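PKS (Streptomyces sp. CNQ431, PDB 5YDA) is the acyltransferase domain of the splenocin polyketide synthase SpnD, which is broadly selective for acyl units and probably passes them to the acyl carrier protein. Local coordinates at residues 32-37 with 61-66; 140-145 with 155-160; 308-313 with 344-349; 318-323 with 338-343; 367-372 with 391-396. All coordinates share one frame; numbering follows the deposited sequence.

Interaction 1. Residues 32-37 with 61-66; sequences LVLPVS and LRLDDV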
# COMPACT_ATOMS: atom_id res chain seq x y z
N LEU A 32 4.87 -12.66 18.69
CA LEU A 32 5.79 -13.46 17.91
C LEU A 32 5.03 -14.21 16.83
O LEU A 32 3.83 -14.47 16.96
CB LEU A 32 6.56 -14.45 18.79
CG LEU A 32 7.55 -13.84 19.79
CD1 LEU A 32 8.07 -14.92 20.73
CD2 LEU A 32 8.70 -13.15 19.04
N VAL A 33 5.76 -14.57 15.77
CA VAL A 33 5.23 -15.37 14.68
C VAL A 33 5.72 -16.80 14.85
O VAL A 33 6.91 -17.03 15.06
CB VAL A 33 5.68 -14.80 13.32
CG1 VAL A 33 5.09 -15.59 12.17
CG2 VAL A 33 5.33 -13.32 13.22
N LEU A 34 4.79 -17.76 14.78
CA LEU A 34 5.13 -19.18 14.86
C LEU A 34 4.99 -19.82 13.48
O LEU A 34 3.87 -19.91 12.96
CB LEU A 34 4.24 -19.90 15.86
CG LEU A 34 4.16 -19.31 17.27
CD1 LEU A 34 3.32 -20.19 18.17
CD2 LEU A 34 5.55 -19.13 17.86
N PRO A 35 6.08 -20.30 12.87
CA PRO A 35 5.97 -20.96 11.56
C PRO A 35 5.69 -22.44 11.67
O PRO A 35 6.17 -23.13 12.57
CB PRO A 35 7.37 -20.73 10.96
CG PRO A 35 8.28 -20.78 12.16
CD PRO A 35 7.48 -20.16 13.31
N VAL A 36 4.89 -22.94 10.72
CA VAL A 36 4.54 -24.35 10.62
C VAL A 36 4.64 -24.74 9.15
O VAL A 36 4.07 -24.06 8.29
CB VAL A 36 3.11 -24.64 11.13
CG1 VAL A 36 2.85 -26.14 11.14
CG2 VAL A 36 2.88 -24.03 12.50
N SER A 37 5.36 -25.82 8.86
CA SER A 37 5.48 -26.30 7.49
C SER A 37 5.39 -27.82 7.45
O SER A 37 5.98 -28.51 8.29
CB SER A 37 6.79 -25.85 6.84
OG SER A 37 7.91 -26.34 7.54
N LEU A 61 6.54 -25.11 28.66
CA LEU A 61 6.95 -24.45 27.40
C LEU A 61 6.65 -22.97 27.27
O LEU A 61 5.53 -22.59 27.30
CB LEU A 61 6.27 -25.13 26.23
CG LEU A 61 6.94 -26.37 25.70
CD1 LEU A 61 6.09 -27.03 24.66
CD2 LEU A 61 8.23 -25.91 25.10
N ARG A 62 7.66 -22.15 27.11
CA ARG A 62 7.44 -20.72 26.92
C ARG A 62 7.24 -20.41 25.43
O ARG A 62 7.72 -21.13 24.59
CB ARG A 62 8.62 -19.91 27.42
CG ARG A 62 9.09 -20.27 28.80
CD ARG A 62 9.94 -19.20 29.44
NE ARG A 62 9.88 -17.91 28.77
CZ ARG A 62 10.37 -16.79 29.26
NH1 ARG A 62 10.95 -16.78 30.46
NH2 ARG A 62 10.27 -15.66 28.57
N LEU A 63 6.52 -19.35 25.12
CA LEU A 63 6.25 -18.97 23.75
C LEU A 63 7.56 -18.68 23.11
O LEU A 63 7.85 -19.09 22.02
CB LEU A 63 5.34 -17.76 23.71
CG LEU A 63 4.84 -17.36 22.33
CD1 LEU A 63 4.19 -18.53 21.64
CD2 LEU A 63 3.87 -16.20 22.45
N ASP A 64 8.37 -17.95 23.84
CA ASP A 64 9.74 -17.63 23.46
C ASP A 64 10.49 -18.82 22.86
O ASP A 64 10.97 -18.76 21.73
CB ASP A 64 10.48 -17.14 24.71
CG ASP A 64 11.37 -15.97 24.45
OD1 ASP A 64 12.37 -15.82 25.19
OD2 ASP A 64 11.08 -15.20 23.51
N ASP A 65 10.61 -19.89 23.64
CA ASP A 65 11.40 -21.04 23.21
C ASP A 65 10.78 -21.70 21.98
O ASP A 65 11.49 -22.08 21.05
CB ASP A 65 11.51 -22.07 24.34
CG ASP A 65 12.05 -21.47 25.62
OD1 ASP A 65 11.62 -21.93 26.71
OD2 ASP A 65 12.90 -20.55 25.55
N VAL A 66 9.45 -21.86 21.99
CA VAL A 66 8.76 -22.51 20.88
C VAL A 66 9.04 -21.79 19.57
O VAL A 66 9.29 -22.43 18.54
CB VAL A 66 7.26 -22.60 21.20
CG1 VAL A 66 6.44 -22.64 19.94
CG2 VAL A 66 6.99 -23.83 22.03
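Leu-34 reaches from strand 32-38 toward the first turn of helix 63-72 with both of its methyl branches, and the contact is chiefly apolar. Its CD1 meets Leu-63 CD1 at 3.9 Å, the two side chains crossing aslant. The other branch, CD2, lies 4.1 Å from the same Leu-63 CD1. That branch also touches Val-66 CG1 at 4.2 Å, and here the side chains stand at about a right angle. Leu-63 can present CD1 in this way because its CG is anti to the backbone N (chi1 -173°), which carries the branch out from the helix toward the strand. Leu-32, two residues before Leu-34 and pointing to the same side, adds a looser contact of 4.4 Å between its CD1 and Leu-63 CG.

The unit is a strand-helix-helix-strand arrangement within the CurL-like region, consistent with the linker between ketosynthase and acyltransferase in modular synthases. Strand 32-38 pairs antiparallel with strand 79-85, Leu-34 bonding through its backbone to Val-83, and Leu-55 of helix 43-56 covers Val-66.

Polar groups enter at the margin. Asp-64 is exposed, and its OD2 approaches Leu-32 CD1 to 4.1 Å, a van der Waals touch of oxygen on methyl. Its other oxygen, OD1, forms a long ion pair of 4.0 Å with Arg-62 NH2; the oxygen lies well out of the guanidinium plane, and charge alone links the two groups.

Interaction 2. Residues 140-145 with 155-160; sequences TVDRCA and DLRTAL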
# COMPACT_ATOMS: atom_id res chain seq x y z
N THR A 140 11.73 6.87 10.74
CA THR A 140 11.36 7.38 9.43
C THR A 140 10.31 8.47 9.55
O THR A 140 10.42 9.54 8.93
CB THR A 140 10.86 6.25 8.55
OG1 THR A 140 11.79 5.17 8.61
CG2 THR A 140 10.74 6.72 7.12
N VAL A 141 9.29 8.25 10.39
CA VAL A 141 8.28 9.29 10.59
C VAL A 141 8.92 10.55 11.15
O VAL A 141 8.64 11.67 10.70
CB VAL A 141 7.15 8.79 11.50
CG1 VAL A 141 6.28 9.96 11.90
CG2 VAL A 141 6.33 7.71 10.81
N ASP A 142 9.80 10.39 12.14
CA ASP A 142 10.41 11.57 12.76
C ASP A 142 11.25 12.33 11.75
O ASP A 142 11.17 13.56 11.66
CB ASP A 142 11.26 11.15 13.95
CG ASP A 142 10.41 10.70 15.15
OD1 ASP A 142 9.17 10.96 15.19
OD2 ASP A 142 11.00 10.09 16.05
N ARG A 143 12.03 11.61 10.96
CA ARG A 143 12.84 12.25 9.94
C ARG A 143 11.97 13.02 8.95
O ARG A 143 12.23 14.20 8.66
CB ARG A 143 13.70 11.18 9.26
CG ARG A 143 14.76 11.70 8.33
CD ARG A 143 14.29 11.57 6.90
NE ARG A 143 15.38 11.66 5.93
CZ ARG A 143 15.97 10.60 5.40
NH1 ARG A 143 15.58 9.38 5.76
NH2 ARG A 143 16.95 10.77 4.51
N CYS A 144 10.88 12.40 8.46
CA CYS A 144 10.04 13.09 7.48
C CYS A 144 9.35 14.30 8.10
O CYS A 144 9.24 15.34 7.45
CB CYS A 144 9.01 12.14 6.88
SG CYS A 144 9.74 10.78 5.95
N ALA A 145 8.90 14.20 9.35
CA ALA A 145 8.22 15.34 9.96
C ALA A 145 9.17 16.53 10.10
O ALA A 145 8.78 17.68 9.85
CB ALA A 145 7.64 14.95 11.32
N ASP A 155 3.93 20.33 12.43
CA ASP A 155 4.56 19.04 12.71
C ASP A 155 3.60 17.96 12.21
O ASP A 155 2.49 17.83 12.72
CB ASP A 155 4.84 18.89 14.21
CG ASP A 155 5.67 17.66 14.53
OD1 ASP A 155 6.53 17.74 15.44
OD2 ASP A 155 5.48 16.60 13.90
N LEU A 156 4.03 17.21 11.19
CA LEU A 156 3.18 16.20 10.59
C LEU A 156 2.65 15.20 11.62
O LEU A 156 1.55 14.67 11.46
CB LEU A 156 3.94 15.47 9.49
CG LEU A 156 3.07 14.49 8.68
CD1 LEU A 156 2.00 15.21 7.89
CD2 LEU A 156 3.92 13.64 7.77
N ARG A 157 3.41 14.94 12.69
CA ARG A 157 2.95 13.94 13.66
C ARG A 157 1.67 14.34 14.36
O ARG A 157 0.90 13.47 14.79
CB ARG A 157 4.07 13.64 14.64
CG ARG A 157 5.18 12.87 13.94
CD ARG A 157 6.52 12.98 14.63
NE ARG A 157 6.98 14.36 14.71
CZ ARG A 157 8.20 14.70 15.10
NH1 ARG A 157 9.06 13.75 15.47
NH2 ARG A 157 8.55 15.98 15.16
N THR A 158 1.40 15.65 14.46
CA THR A 158 0.10 16.13 14.91
C THR A 158 -1.01 15.59 14.02
O THR A 158 -2.03 15.08 14.51
CB THR A 158 0.08 17.66 14.90
OG1 THR A 158 0.93 18.14 15.95
CG2 THR A 158 -1.31 18.18 15.10
N ALA A 159 -0.83 15.70 12.70
CA ALA A 159 -1.85 15.22 11.77
C ALA A 159 -1.91 13.70 11.73
O ALA A 159 -2.98 13.13 11.53
CB ALA A 159 -1.60 15.78 10.37
N LEU A 160 -0.77 13.04 11.90
CA LEU A 160 -0.76 11.58 11.86
C LEU A 160 -1.50 10.98 13.05
O LEU A 160 -2.17 9.95 12.92
CB LEU A 160 0.68 11.06 11.84
CG LEU A 160 1.47 11.13 10.53
CD1 LEU A 160 3.00 11.06 10.78
CD2 LEU A 160 1.04 9.99 9.65
O HOH W 1 6.10 18.33 9.59
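A bend at chi3 (-60°) folds the side chain of Arg-157 over Ala-145 and brings its guanidinium group to Asp-142, whose CG is anti to its own carbonyl carbon (chi1 -72°). Arg-157 NH1 donates to Asp-142 OD1 at 2.8 Å. The oxygen lies near the guanidinium plane, yet it is met from above its own carboxylate plane, and the two planes are 65° apart. Tyr-131 OH is a second partner of this oxygen.

Along another edge the arginine takes Asp-155 side-on. NE donates to the syn lone pair of Asp-155 OD2 at 2.8 Å, and NH2 reaches Asp-155 OD1 at 2.7 Å, somewhat tilted. Asp-155 OD2 accepts on its anti side from Arg-157 N as well, at 2.9 Å, the capping bond of an N-cap residue before helix 156-161. One face of the guanidinium rests on the methyl of Ala-145, with CB 3.5 Å from Arg-157 NE. Beside the polar groups, Val-141 CG1 packs on Leu-160 CD1 at 3.6 Å and on Arg-157 CG at 3.7 Å. A water joins the helices by donating to Ala-145 O and accepting from Leu-156 N.

Held by two carboxylates, the guanidinium has its rotation fixed, and its positive charge probably offsets the negative charges of Asp-142 and Asp-155; Arg-149 also pairs with Asp-155. The network thus ties helix 135-152 to the cap of the next helix.

Interaction 3. Residues 308-313 with 344-349; sequences SFAGHL and HWVDHT
Two helices of the acyltransferase domain, 306-313 and 342-350, pack here with Leu-313 and Val-346 at their meeting place. The short segments cross at 131° with their axes 10.0 Å apart at closest approach. Val-346 CG2 is the shared atom: it touches Ala-310 CB at 3.7 Å and Leu-313 CD1, also at 3.7 Å. Placed anti to the carbonyl carbon, this branch puts one methyl between Ala-310 and Leu-313, although the residue is partly exposed.

Leu-313 CD1 also lies 3.7 Å from Trp-345 CB, with Leu-313 CD2 at 4.1 Å from the same carbon. It is the root of the tryptophan that is touched, the two side chains standing roughly at a right angle. The indole itself leads away (chi1 -76°) to meet Tyr-204 of helix 201-210, the ring planes at about 50°, and its NE1 bonds to Ala-339 O. On the other helix, Leu-313 CG covers one face of the Phe-309 ring, 3.6 Å above its plane and displaced toward the rim. Phe-309 CE2 then approaches Thr-349 OG1 at 3.8 Å. That hydroxyl has its polar partner in Arg-225 NE, on helix 215-231, and Thr-349 lies near, but not against, a probable nucleophile elbow at Gly-198 to Gly-202.

Across the helices the joint is apolar, and its polar groups, Trp-345 NE1 and Thr-349 OG1, are satisfied by outside partners. With those groups engaged outside, cohesion between the two segments rests on close methyl packing rather than on directional bonds.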
# COMPACT_ATOMS: atom_id res chain seq x y z
N SER A 308 3.76 25.76 -13.38
CA SER A 308 4.20 26.06 -12.02
C SER A 308 4.63 24.81 -11.29
O SER A 308 5.59 24.83 -10.50
CB SER A 308 3.08 26.75 -11.26
OG SER A 308 3.42 26.72 -9.89
N PHE A 309 3.93 23.69 -11.50
CA PHE A 309 4.33 22.49 -10.79
C PHE A 309 5.64 21.95 -11.34
O PHE A 309 6.43 21.36 -10.59
CB PHE A 309 3.23 21.43 -10.86
CG PHE A 309 3.60 20.14 -10.18
CD1 PHE A 309 3.97 20.14 -8.85
CD2 PHE A 309 3.61 18.96 -10.88
CE1 PHE A 309 4.33 18.98 -8.22
CE2 PHE A 309 3.95 17.77 -10.25
CZ PHE A 309 4.32 17.79 -8.93
N ALA A 310 5.90 22.14 -12.64
CA ALA A 310 7.18 21.76 -13.22
C ALA A 310 8.34 22.51 -12.56
O ALA A 310 9.44 21.96 -12.44
CB ALA A 310 7.17 22.00 -14.73
N GLY A 311 8.10 23.74 -12.11
CA GLY A 311 9.11 24.44 -11.33
C GLY A 311 9.54 23.65 -10.10
O GLY A 311 10.74 23.47 -9.85
N HIS A 312 8.56 23.16 -9.33
CA HIS A 312 8.88 22.32 -8.17
C HIS A 312 9.53 21.02 -8.59
O HIS A 312 10.47 20.55 -7.93
CB HIS A 312 7.62 22.05 -7.35
CG HIS A 312 7.11 23.26 -6.65
ND1 HIS A 312 6.12 24.06 -7.19
CD2 HIS A 312 7.48 23.84 -5.49
CE1 HIS A 312 5.90 25.07 -6.37
NE2 HIS A 312 6.71 24.97 -5.34
N LEU A 313 9.05 20.40 -9.67
CA LEU A 313 9.68 19.16 -10.10
C LEU A 313 11.14 19.38 -10.48
O LEU A 313 11.97 18.47 -10.35
CB LEU A 313 8.90 18.54 -11.26
CG LEU A 313 7.55 17.92 -10.87
CD1 LEU A 313 6.76 17.61 -12.13
CD2 LEU A 313 7.75 16.64 -10.01
N HIS A 344 7.84 14.09 -18.13
CA HIS A 344 7.11 12.86 -17.83
C HIS A 344 6.34 13.00 -16.52
O HIS A 344 5.14 12.69 -16.45
CB HIS A 344 8.08 11.68 -17.77
CG HIS A 344 7.52 10.44 -17.16
ND1 HIS A 344 6.67 9.59 -17.84
CD2 HIS A 344 7.69 9.89 -15.93
CE1 HIS A 344 6.34 8.58 -17.05
NE2 HIS A 344 6.95 8.74 -15.89
N TRP A 345 7.00 13.52 -15.48
CA TRP A 345 6.32 13.69 -14.20
C TRP A 345 5.19 14.71 -14.30
O TRP A 345 4.17 14.56 -13.63
CB TRP A 345 7.33 14.07 -13.12
CG TRP A 345 8.12 12.87 -12.68
CD1 TRP A 345 9.36 12.51 -13.10
CD2 TRP A 345 7.69 11.85 -11.77
NE1 TRP A 345 9.74 11.34 -12.49
CE2 TRP A 345 8.73 10.91 -11.67
CE3 TRP A 345 6.53 11.65 -11.02
CZ2 TRP A 345 8.65 9.80 -10.86
CZ3 TRP A 345 6.45 10.54 -10.22
CH2 TRP A 345 7.50 9.62 -10.15
N VAL A 346 5.35 15.74 -15.14
CA VAL A 346 4.24 16.64 -15.43
C VAL A 346 3.09 15.87 -16.08
O VAL A 346 1.93 15.99 -15.67
CB VAL A 346 4.70 17.82 -16.31
CG1 VAL A 346 3.50 18.66 -16.76
CG2 VAL A 346 5.70 18.71 -15.55
N ASP A 347 3.40 15.07 -17.11
CA ASP A 347 2.38 14.25 -17.75
C ASP A 347 1.70 13.32 -16.75
O ASP A 347 0.49 13.08 -16.84
CB ASP A 347 3.01 13.41 -18.87
CG ASP A 347 3.36 14.23 -20.09
OD1 ASP A 347 2.81 15.34 -20.26
OD2 ASP A 347 4.19 13.75 -20.89
N HIS A 348 2.47 12.77 -15.82
CA HIS A 348 1.90 11.85 -14.85
C HIS A 348 0.74 12.49 -14.10
O HIS A 348 -0.30 11.85 -13.89
CB HIS A 348 2.98 11.39 -13.86
CG HIS A 348 2.43 10.58 -12.73
ND1 HIS A 348 2.15 11.13 -11.50
CD2 HIS A 348 2.06 9.28 -12.67
CE1 HIS A 348 1.65 10.19 -10.71
NE2 HIS A 348 1.59 9.06 -11.40
N THR A 349 0.87 13.77 -13.75
CA THR A 349 -0.15 14.50 -13.00
C THR A 349 -1.32 14.92 -13.88
O THR A 349 -2.46 15.02 -13.40
CB THR A 349 0.50 15.70 -12.31
OG1 THR A 349 1.24 15.24 -11.17
CG2 THR A 349 -0.53 16.77 -11.87

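Interaction 4. Residues 318-323 with 338-343; sequences LRPPRI and QATDVG
Two peptide planes each carry a methyl group over one face. Thr-340 CG2 sits over the Arg-319–Pro-320 peptide, 3.4 Å from Arg-319 C and 3.6 Å from Pro-320 N. In the reverse sense, Leu-318 CD1 lies over the Thr-340–Asp-341 peptide, 3.6 Å from Thr-340 C. The threonine can offer its methyl because OG1 lies between the backbone N and the carbonyl carbon (chi1 56°), with CG2 left beside the N; OG1 bonds back to Asp-336 O, in the helix that ends just before it.

Residues 318-321, in the loop that leads from helix 306-313 to strand 325-327, run nearly antiparallel (162°) to residues 339-342, which link helices 336-339 and 342-350. Asp-341 is the N-cap of the latter helix, its OD2 accepting a weak bond from Gly-343 N.

Farther along the loop, Pro-321 CD packs against Ala-339 CB at 3.7 Å, and Val-212 backs both residues. At the opposite end Leu-318 CD1 comes within 4.4 Å of Val-342 CG2, a loose contact. Arg-319, exposed, starts away from the contact, and its NH1 forms a salt bridge with Glu-214.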
# COMPACT_ATOMS: atom_id res chain seq x y z
N LEU A 318 16.67 13.68 -9.99
CA LEU A 318 16.09 12.45 -10.50
C LEU A 318 17.18 11.49 -10.98
O LEU A 318 18.12 11.88 -11.66
CB LEU A 318 15.12 12.74 -11.64
CG LEU A 318 13.99 13.71 -11.30
CD1 LEU A 318 13.21 14.05 -12.56
CD2 LEU A 318 13.07 13.11 -10.22
N ARG A 319 17.04 10.22 -10.61
CA ARG A 319 17.97 9.16 -10.97
C ARG A 319 17.19 8.01 -11.58
O ARG A 319 15.98 7.87 -11.34
CB ARG A 319 18.76 8.67 -9.75
CG ARG A 319 19.78 9.66 -9.18
CD ARG A 319 20.43 9.09 -7.92
NE ARG A 319 21.50 9.92 -7.37
CZ ARG A 319 21.32 10.90 -6.47
NH1 ARG A 319 20.09 11.18 -6.03
NH2 ARG A 319 22.36 11.59 -6.03
N PRO A 320 17.85 7.17 -12.39
CA PRO A 320 17.15 5.99 -12.91
C PRO A 320 16.76 5.08 -11.78
O PRO A 320 17.43 5.01 -10.74
CB PRO A 320 18.22 5.34 -13.82
CG PRO A 320 19.29 6.36 -14.01
CD PRO A 320 19.24 7.29 -12.86
N PRO A 321 15.66 4.33 -11.93
CA PRO A 321 15.21 3.47 -10.83
C PRO A 321 16.20 2.35 -10.57
O PRO A 321 16.69 1.70 -11.49
CB PRO A 321 13.87 2.93 -11.32
CG PRO A 321 13.98 3.00 -12.82
CD PRO A 321 14.73 4.27 -13.08
N ARG A 322 16.47 2.12 -9.29
CA ARG A 322 17.24 0.97 -8.88
C ARG A 322 16.37 -0.21 -8.47
O ARG A 322 16.89 -1.32 -8.33
CB ARG A 322 18.19 1.39 -7.75
CG ARG A 322 19.30 2.26 -8.37
CD ARG A 322 20.22 2.89 -7.39
NE ARG A 322 20.92 1.88 -6.63
CZ ARG A 322 21.64 2.16 -5.56
NH1 ARG A 322 21.74 3.43 -5.17
NH2 ARG A 322 22.26 1.19 -4.89
N ILE A 323 15.08 0.01 -8.29
CA ILE A 323 14.07 -1.05 -8.28
C ILE A 323 13.10 -0.74 -9.40
O ILE A 323 12.66 0.41 -9.53
CB ILE A 323 13.33 -1.15 -6.94
CG1 ILE A 323 14.31 -1.34 -5.78
CG2 ILE A 323 12.33 -2.31 -6.95
CD1 ILE A 323 13.65 -1.15 -4.44
N GLN A 338 12.17 8.19 -18.82
CA GLN A 338 10.95 8.71 -18.22
C GLN A 338 11.18 9.09 -16.76
O GLN A 338 10.83 10.19 -16.33
CB GLN A 338 9.82 7.68 -18.32
CG GLN A 338 9.19 7.56 -19.70
CD GLN A 338 8.45 6.24 -19.88
OE1 GLN A 338 8.52 5.34 -19.03
NE2 GLN A 338 7.74 6.11 -21.00
N ALA A 339 11.78 8.17 -15.99
CA ALA A 339 11.95 8.42 -14.56
C ALA A 339 12.70 9.72 -14.30
O ALA A 339 12.44 10.39 -13.30
CB ALA A 339 12.69 7.25 -13.90
N THR A 340 13.62 10.09 -15.19
CA THR A 340 14.50 11.24 -14.97
C THR A 340 14.05 12.47 -15.73
O THR A 340 14.81 13.45 -15.79
CB THR A 340 15.93 10.88 -15.35
OG1 THR A 340 15.97 10.43 -16.71
CG2 THR A 340 16.46 9.79 -14.43
N ASP A 341 12.85 12.46 -16.30
CA ASP A 341 12.36 13.54 -17.15
C ASP A 341 11.25 14.30 -16.44
O ASP A 341 10.21 13.72 -16.14
CB ASP A 341 11.86 12.99 -18.49
CG ASP A 341 11.26 14.06 -19.37
OD1 ASP A 341 10.42 13.75 -20.24
OD2 ASP A 341 11.61 15.24 -19.18
N VAL A 342 11.47 15.60 -16.22
CA VAL A 342 10.47 16.45 -15.56
C VAL A 342 9.16 16.44 -16.33
O VAL A 342 8.07 16.43 -15.73
CB VAL A 342 11.00 17.89 -15.38
CG1 VAL A 342 9.86 18.87 -15.14
CG2 VAL A 342 11.98 17.97 -14.21
N GLY A 343 9.24 16.47 -17.67
CA GLY A 343 8.03 16.50 -18.48
C GLY A 343 7.19 15.24 -18.31
O GLY A 343 5.95 15.31 -18.32

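Interaction 5. Residues 367-372 with 391-396; sequences RPVLVE and GPVTVT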
# COMPACT_ATOMS: atom_id res chain seq x y z
N ARG A 367 4.86 -12.23 -11.95
CA ARG A 367 3.85 -12.94 -11.17
C ARG A 367 4.15 -12.85 -9.67
O ARG A 367 4.13 -13.87 -8.96
CB ARG A 367 3.74 -14.39 -11.64
CG ARG A 367 2.95 -14.48 -12.96
CD ARG A 367 2.86 -15.88 -13.54
NE ARG A 367 2.55 -16.87 -12.51
CZ ARG A 367 1.33 -17.34 -12.26
NH1 ARG A 367 0.28 -16.91 -12.96
NH2 ARG A 367 1.17 -18.25 -11.30
N PRO A 368 4.39 -11.65 -9.14
CA PRO A 368 4.87 -11.54 -7.77
C PRO A 368 3.74 -11.57 -6.75
O PRO A 368 2.57 -11.37 -7.07
CB PRO A 368 5.57 -10.18 -7.77
CG PRO A 368 4.71 -9.37 -8.71
CD PRO A 368 4.14 -10.33 -9.74
N VAL A 369 4.12 -11.87 -5.50
CA VAL A 369 3.27 -11.57 -4.36
C VAL A 369 2.98 -10.07 -4.36
O VAL A 369 3.88 -9.24 -4.51
CB VAL A 369 3.94 -12.02 -3.05
CG1 VAL A 369 3.05 -11.72 -1.85
CG2 VAL A 369 4.31 -13.51 -3.09
N LEU A 370 1.71 -9.71 -4.21
CA LEU A 370 1.29 -8.31 -4.23
C LEU A 370 1.09 -7.83 -2.79
O LEU A 370 0.20 -8.32 -2.08
CB LEU A 370 0.01 -8.14 -5.04
CG LEU A 370 0.07 -8.67 -6.47
CD1 LEU A 370 -1.22 -8.33 -7.20
CD2 LEU A 370 1.27 -8.08 -7.19
N VAL A 371 1.91 -6.87 -2.37
CA VAL A 371 1.93 -6.40 -0.99
C VAL A 371 1.49 -4.95 -1.01
O VAL A 371 2.21 -4.08 -1.53
CB VAL A 371 3.32 -6.55 -0.35
CG1 VAL A 371 3.28 -6.14 1.12
CG2 VAL A 371 3.83 -7.97 -0.49
N GLU A 372 0.30 -4.70 -0.48
CA GLU A 372 -0.20 -3.33 -0.39
C GLU A 372 0.45 -2.65 0.80
O GLU A 372 0.47 -3.21 1.91
CB GLU A 372 -1.73 -3.33 -0.26
CG GLU A 372 -2.33 -1.95 -0.27
CD GLU A 372 -3.75 -1.91 -0.85
OE1 GLU A 372 -4.37 -2.98 -1.08
OE2 GLU A 372 -4.25 -0.78 -1.04
N GLY A 391 -4.85 -16.33 -9.98
CA GLY A 391 -4.51 -16.63 -8.61
C GLY A 391 -3.38 -15.81 -7.99
O GLY A 391 -2.42 -16.38 -7.48
N PRO A 392 -3.47 -14.48 -7.99
CA PRO A 392 -2.43 -13.70 -7.30
C PRO A 392 -2.49 -13.96 -5.80
O PRO A 392 -3.55 -14.21 -5.24
CB PRO A 392 -2.79 -12.25 -7.63
CG PRO A 392 -4.26 -12.29 -7.67
CD PRO A 392 -4.61 -13.62 -8.34
N VAL A 393 -1.32 -13.95 -5.17
CA VAL A 393 -1.24 -13.93 -3.71
C VAL A 393 -1.10 -12.47 -3.30
O VAL A 393 -0.23 -11.75 -3.81
CB VAL A 393 -0.06 -14.76 -3.19
CG1 VAL A 393 -0.01 -14.72 -1.66
CG2 VAL A 393 -0.16 -16.18 -3.68
N THR A 394 -1.99 -12.02 -2.43
CA THR A 394 -1.99 -10.63 -1.99
C THR A 394 -1.81 -10.61 -0.49
O THR A 394 -2.21 -11.55 0.22
CB THR A 394 -3.28 -9.87 -2.40
OG1 THR A 394 -4.42 -10.41 -1.73
CG2 THR A 394 -3.49 -9.94 -3.91
N VAL A 395 -1.16 -9.56 -0.02
CA VAL A 395 -0.85 -9.39 1.39
C VAL A 395 -1.20 -7.97 1.76
O VAL A 395 -0.85 -7.02 1.06
CB VAL A 395 0.63 -9.66 1.70
CG1 VAL A 395 0.93 -9.27 3.16
CG2 VAL A 395 0.99 -11.10 1.42
N THR A 396 -1.89 -7.83 2.87
CA THR A 396 -2.32 -6.55 3.35
C THR A 396 -1.51 -6.22 4.61
O THR A 396 -1.08 -7.11 5.34
CB THR A 396 -3.84 -6.58 3.57
OG1 THR A 396 -4.43 -5.58 2.73
CG2 THR A 396 -4.22 -6.37 5.00
O HOH W 2 1.13 -13.60 -6.60
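Leu-370 N donates to Val-393 O at 2.8 Å in an almost straight bond, 178° at the hydrogen. Leu-370 O accepts in turn from Val-395 N, also at 2.8 Å, and Glu-372 N closes the ladder on Val-395 O at 3.0 Å. One residue thus reaches both sides of its partner Thr-394, the pattern of parallel strands. Weak CA-H contacts back the same oxygens, Thr-394 CA lying 3.2 Å from Leu-370 O. Where the strands diverge, a water takes over, donating to Pro-368 O and accepting from Val-393 N.

Leu-370 shares a sheet face with Thr-394, its CB 4.1 Å from Thr-394 CG2, while its CD1 touches Pro-392 CB. Val-371 and Val-395 lie on the other face. Alongside them, Val-369 CG1 meets Val-395 CG2 at 3.9 Å, the two side chains crossing at a slant.

The pair closes a beta-alpha-beta unit in which helix 378-387 joins strand 369-372 to 394-395, the outermost strand at this end of the sheet. That helix covers Leu-370 and Thr-394 and binds the Glu-372 carboxylate through Thr-380 OG1 and Leu-379 N; helix 407-420 packs on Val-371 and Val-395, and strand 112-116 flanks 369-372.

How the interactions relate
Interactions 3 and 5 are buried, 1 and 2 partly so, and 4 lies at the surface. Interactions 3 and 4 are neighbours, sharing helix 342-350: their centres are 13 Å apart, 4 is nested in the chain loop closed by 3, and they touch where the Trp-345 indole meets the 338-343 segment. The others touch none of their fellows. Interaction 1 stands in the linker-like region, on the side opposite interaction 3, with centres about 50 Å apart. Chemistry varies with place: backbone bonds zip the sheet in 5, a salt-bridge network joins the helices in 2, and apolar packing serves in 1, 3 and 4, the last pressing methyls onto peptide planes.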